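Local coordinates for protein translation factor SUI1 homolog (Pyrococcus horikoshii, PDB 5ZCY) that probably acts as an archaeal translation initiation factor of the SUI1 family, binding RNA as start sites on mRNA are selected, at residues L50-A54 against T66-I72; L57-C63 against L74-H78. One frame throughout, in Å; residues are numbered along the deposited sequence.

Contact 1: L50-A54 against T66-I72; sequences LEEIA and TAKNGRI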
loop_
_atom_site.group_PDB
_atom_site.type_symbol
_atom_site.label_atom_id
_atom_site.label_comp_id
_atom_site.label_asym_id
_atom_site.label_seq_id
_atom_site.Cartn_x
_atom_site.Cartn_y
_atom_site.Cartn_z
ATOM N N LEU A 50 10.540 1.700 -0.880
ATOM C CA LEU A 50 9.241 1.869 -0.278
ATOM C C LEU A 50 9.026 3.245 0.301
ATOM O O LEU A 50 7.865 3.664 0.392
ATOM C CB LEU A 50 8.993 0.869 0.831
ATOM C CG LEU A 50 9.090 -0.571 0.420
ATOM C CD1 LEU A 50 8.644 -1.428 1.600
ATOM C CD2 LEU A 50 8.331 -0.886 -0.846
ATOM N N GLU A 51 10.091 3.936 0.759
ATOM C CA GLU A 51 9.933 5.320 1.257
ATOM C C GLU A 51 9.402 6.216 0.199
ATOM O O GLU A 51 8.544 7.070 0.407
ATOM C CB GLU A 51 11.269 5.887 1.792
ATOM C CG GLU A 51 11.798 5.239 3.038
ATOM C CD GLU A 51 13.184 5.792 3.521
ATOM O OE1 GLU A 51 14.008 6.199 2.712
ATOM O OE2 GLU A 51 13.427 5.834 4.726
ATOM N N GLU A 52 9.933 6.045 -1.017
ATOM C CA GLU A 52 9.497 6.847 -2.092
ATOM C C GLU A 52 8.041 6.632 -2.525
ATOM O O GLU A 52 7.306 7.552 -2.825
ATOM C CB GLU A 52 10.522 6.656 -3.303
ATOM C CG GLU A 52 10.229 7.349 -4.499
ATOM C CD GLU A 52 11.207 7.112 -5.714
ATOM O OE1 GLU A 52 11.891 6.020 -5.875
ATOM O OE2 GLU A 52 10.981 8.022 -6.519
ATOM N N ILE A 53 7.731 5.352 -2.581
ATOM C CA ILE A 53 6.329 4.967 -2.902
ATOM C C ILE A 53 5.405 5.471 -1.817
ATOM O O ILE A 53 4.359 6.038 -2.194
ATOM C CB ILE A 53 6.205 3.418 -3.083
ATOM C CG1 ILE A 53 7.069 3.012 -4.296
ATOM C CG2 ILE A 53 4.740 3.021 -3.246
ATOM C CD1 ILE A 53 7.275 1.547 -4.457
ATOM N N ALA A 54 5.795 5.369 -0.566
ATOM C CA ALA A 54 4.974 5.943 0.508
ATOM C C ALA A 54 4.780 7.411 0.341
ATOM O O ALA A 54 3.644 7.887 0.505
ATOM C CB ALA A 54 5.512 5.597 1.843
ATOM N N THR A 66 4.132 6.079 6.497
ATOM C CA THR A 66 5.552 5.743 6.664
ATOM C C THR A 66 5.830 4.476 5.875
ATOM O O THR A 66 4.951 3.738 5.489
ATOM C CB THR A 66 5.857 5.551 8.153
ATOM O OG1 THR A 66 7.300 5.593 8.372
ATOM C CG2 THR A 66 5.264 4.327 8.760
ATOM N N ALA A 67 7.085 4.202 5.612
ATOM C CA ALA A 67 7.571 2.923 5.254
ATOM C C ALA A 67 8.404 2.420 6.402
ATOM O O ALA A 67 9.351 3.097 6.866
ATOM C CB ALA A 67 8.417 3.011 3.963
ATOM N N LYS A 68 8.091 1.213 6.841
ATOM C CA LYS A 68 8.905 0.569 7.870
ATOM C C LYS A 68 8.754 -0.903 7.889
ATOM O O LYS A 68 7.673 -1.398 7.598
ATOM C CB LYS A 68 8.773 1.209 9.200
ATOM C CG LYS A 68 7.405 1.268 9.746
ATOM C CD LYS A 68 7.455 1.328 11.303
ATOM C CE LYS A 68 6.148 1.857 11.849
ATOM N NZ LYS A 68 6.285 2.578 13.157
ATOM N N ASN A 69 9.864 -1.620 8.178
ATOM C CA ASN A 69 9.809 -3.061 8.309
ATOM C C ASN A 69 9.209 -3.755 7.078
ATOM O O ASN A 69 8.509 -4.757 7.212
ATOM C CB ASN A 69 9.089 -3.467 9.601
ATOM C CG ASN A 69 9.759 -2.891 10.859
ATOM O OD1 ASN A 69 10.963 -2.751 10.894
ATOM N ND2 ASN A 69 8.966 -2.545 11.870
ATOM N N GLY A 70 9.536 -3.248 5.896
ATOM C CA GLY A 70 9.122 -3.860 4.674
ATOM C C GLY A 70 7.672 -3.644 4.226
ATOM O O GLY A 70 7.171 -4.239 3.276
ATOM N N ARG A 71 7.048 -2.691 4.911
ATOM C CA ARG A 71 5.645 -2.398 4.655
ATOM C C ARG A 71 5.433 -0.901 4.530
ATOM O O ARG A 71 6.209 -0.132 5.036
ATOM C CB ARG A 71 4.754 -2.827 5.804
ATOM C CG ARG A 71 4.991 -4.223 6.363
ATOM C CD ARG A 71 3.886 -4.627 7.330
ATOM N NE ARG A 71 3.551 -3.669 8.384
ATOM C CZ ARG A 71 2.539 -3.828 9.280
ATOM N NH1 ARG A 71 1.776 -4.915 9.215
ATOM N NH2 ARG A 71 2.291 -2.904 10.178
ATOM N N ILE A 72 4.393 -0.474 3.799
ATOM C CA ILE A 72 3.973 0.905 3.809
ATOM C C ILE A 72 2.714 0.982 4.671
ATOM O O ILE A 72 1.826 0.148 4.557
ATOM C CB ILE A 72 3.654 1.381 2.405
ATOM C CG1 ILE A 72 4.975 1.334 1.529
ATOM C CG2 ILE A 72 2.998 2.760 2.368
ATOM C CD1 ILE A 72 4.796 1.597 0.078
HETATM O O HOH W 1 11.056 5.418 6.951
#
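A helix can lie close against a beta hairpin where alanines meet between larger apolar side chains, as at the start of helix 50-61. L50 leads: its CB sits 3.8 Å from A67 CB and 4.1 Å from I72 CG1, while its CD1 reaches the turn of the hairpin, 3.6 Å from G70 C. That glycine belongs to the type I' turn K68-R71, whose central residues N69 and G70 have positive phi and curl strand 65-68 back into strand 71-75. The CA-to-CB bond of E51 points away from the hairpin, yet a water links its OE2 to A67 O. I53, set sideways, brings CG2 to 3.6 Å from I72 CD1. A54 places its CB 3.8 Å from I72 CG2 and 4.4 Å from A67 CB; the two short alanines let the axes of helix 50-54 and strand 66-68 close to 7.2 Å, nearly antiparallel at 158°. No direct hydrogen bond crosses, so the contact rests mainly on apolar packing, with one bridging water at its margin.

Contact 2: L57-C63 against L74-H78; sequences LKAKLAC and LQGDH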
loop_
_atom_site.group_PDB
_atom_site.type_symbol
_atom_site.label_atom_id
_atom_site.label_comp_id
_atom_site.label_asym_id
_atom_site.label_seq_id
_atom_site.Cartn_x
_atom_site.Cartn_y
_atom_site.Cartn_z
ATOM N N LEU A 57 2.204 8.097 -2.400
ATOM C CA LEU A 57 0.808 7.794 -2.048
ATOM C C LEU A 57 0.352 8.793 -1.020
ATOM O O LEU A 57 -0.866 9.178 -1.145
ATOM C CB LEU A 57 0.828 6.374 -1.438
ATOM C CG LEU A 57 1.028 5.255 -2.418
ATOM C CD1 LEU A 57 1.193 3.938 -1.637
ATOM C CD2 LEU A 57 0.033 5.100 -3.530
ATOM N N LYS A 58 1.151 9.180 -0.066
ATOM C CA LYS A 58 0.856 10.226 1.006
ATOM C C LYS A 58 0.458 11.531 0.309
ATOM O O LYS A 58 -0.491 12.206 0.740
ATOM C CB LYS A 58 1.991 10.476 2.004
ATOM C CG LYS A 58 2.178 9.312 3.007
ATOM C CD LYS A 58 3.515 9.322 3.719
ATOM C CE LYS A 58 3.681 10.539 4.636
ATOM N NZ LYS A 58 5.029 10.451 5.245
ATOM N N ALA A 59 1.157 11.883 -0.731
ATOM C CA ALA A 59 0.860 13.137 -1.433
ATOM C C ALA A 59 -0.414 13.027 -2.188
ATOM O O ALA A 59 -1.239 13.986 -2.115
ATOM C CB ALA A 59 2.039 13.500 -2.347
ATOM N N LYS A 60 -0.713 11.909 -2.865
ATOM C CA LYS A 60 -1.888 11.727 -3.604
ATOM C C LYS A 60 -3.139 11.757 -2.710
ATOM O O LYS A 60 -4.150 12.333 -3.076
ATOM C CB LYS A 60 -1.919 10.441 -4.437
ATOM C CG LYS A 60 -0.931 10.352 -5.618
ATOM C CD LYS A 60 -0.645 8.877 -5.929
ATOM C CE LYS A 60 -0.155 8.568 -7.346
ATOM N NZ LYS A 60 -0.540 7.158 -7.649
ATOM N N LEU A 61 -3.020 11.169 -1.504
ATOM C CA LEU A 61 -4.162 11.051 -0.585
ATOM C C LEU A 61 -4.157 12.182 0.465
ATOM O O LEU A 61 -5.103 12.192 1.315
ATOM C CB LEU A 61 -4.028 9.675 0.090
ATOM C CG LEU A 61 -4.227 8.468 -0.729
ATOM C CD1 LEU A 61 -3.695 7.206 -0.118
ATOM C CD2 LEU A 61 -5.731 8.285 -1.187
ATOM N N ALA A 62 -3.145 13.031 0.566
ATOM C CA ALA A 62 -2.969 14.049 1.677
ATOM C C ALA A 62 -3.151 13.419 3.007
ATOM O O ALA A 62 -3.976 13.819 3.831
ATOM C CB ALA A 62 -3.942 15.225 1.528
ATOM N N CYS A 63 -2.439 12.332 3.230
ATOM C CA CYS A 63 -2.557 11.545 4.490
ATOM C C CYS A 63 -1.208 11.328 5.094
ATOM O O CYS A 63 -0.154 11.470 4.358
ATOM C CB CYS A 63 -3.252 10.169 4.269
ATOM S SG CYS A 63 -2.378 8.999 3.289
ATOM N N LEU A 74 -0.279 3.735 5.819
ATOM C CA LEU A 74 -0.967 4.985 5.502
ATOM C C LEU A 74 -2.022 5.297 6.531
ATOM O O LEU A 74 -2.768 4.388 6.957
ATOM C CB LEU A 74 -1.659 4.975 4.140
ATOM C CG LEU A 74 -0.742 4.634 2.971
ATOM C CD1 LEU A 74 -1.516 4.476 1.705
ATOM C CD2 LEU A 74 0.313 5.710 2.777
ATOM N N GLN A 75 -2.142 6.547 6.946
ATOM C CA GLN A 75 -3.223 6.969 7.845
ATOM C C GLN A 75 -4.572 6.901 7.124
ATOM O O GLN A 75 -4.681 7.449 6.023
ATOM C CB GLN A 75 -2.982 8.446 8.183
ATOM C CG GLN A 75 -4.094 9.198 8.842
ATOM C CD GLN A 75 -3.862 10.672 8.949
ATOM O OE1 GLN A 75 -3.203 11.388 8.136
ATOM N NE2 GLN A 75 -4.486 11.213 9.961
ATOM N N GLY A 76 -5.514 6.220 7.699
ATOM C CA GLY A 76 -6.847 6.039 7.157
ATOM C C GLY A 76 -7.033 4.811 6.366
ATOM O O GLY A 76 -6.043 4.109 6.154
ATOM N N ASP A 77 -8.237 4.516 5.938
ATOM C CA ASP A 77 -8.590 3.349 5.133
ATOM C C ASP A 77 -8.676 3.803 3.683
ATOM O O ASP A 77 -9.575 4.612 3.307
ATOM C CB ASP A 77 -9.959 2.786 5.559
ATOM C CG ASP A 77 -10.365 1.562 4.850
ATOM O OD1 ASP A 77 -9.875 1.261 3.726
ATOM O OD2 ASP A 77 -11.240 0.836 5.426
ATOM N N HIS A 78 -7.665 3.370 2.861
ATOM C CA HIS A 78 -7.590 3.768 1.434
ATOM C C HIS A 78 -7.787 2.658 0.539
ATOM O O HIS A 78 -7.353 2.669 -0.630
ATOM C CB HIS A 78 -6.253 4.573 1.215
ATOM C CG HIS A 78 -6.166 5.775 2.068
ATOM N ND1 HIS A 78 -7.030 6.792 1.907
ATOM C CD2 HIS A 78 -5.474 6.033 3.241
ATOM C CE1 HIS A 78 -6.838 7.692 2.869
ATOM N NE2 HIS A 78 -5.891 7.252 3.660
#
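L74 is the main bump on the strand side, its methyl groups pressing into the hollow formed by L57, K58 and L61. L74 CD2 meets L57 CB at 4.3 Å and the aliphatic K58 CG at 4.1 Å, while L74 CD1 lies 3.9 Å from L61 CD1; the ammonium end of K58 leads off to the carbonyl of G65. Helix 50-61 packs here on one face of the mixed sheet, the alpha/beta sandwich of the SUI1 fold, and helix 82-88 adds L85 against L57 and L61. Where the helix gives out, A62 takes a positive phi, turning C63 back toward the strand. C63 CB nestles 3.5 Å from Q75 O, with SG 4.2 Å from L74 CB and obliquely placed near the H78 ring. The ring is a flat wall: L61 CD1 stands over its face, 3.9 Å from the centroid, in a CH-pi contact. H78 NE2 donates a 2.7 Å hydrogen bond to Q75 O, bracing this wall across the bend through G76 and D77.

How the contacts relate
The two ends of one helix can pack on different parts of one sheet, and contacts 1 and 2 do so with centres about 12 Å apart. Both draw on helix 50-61 and strand 71-75, and their segments alternate along the chain. Contact 1 lies at the helix start, against the hairpin of edge strand 65-68; contact 2 at its end, where strand 71-75 runs out. I40 of strand 36-41 is touched by both I72 of contact 1 and L57 of contact 2. The nitrite pocket is lined by R30, A31 and R32, in neither contact, whereas a nitrate, probably from the crystallisation liquor, has its nearest atom about 3 Å from the side chain of I53.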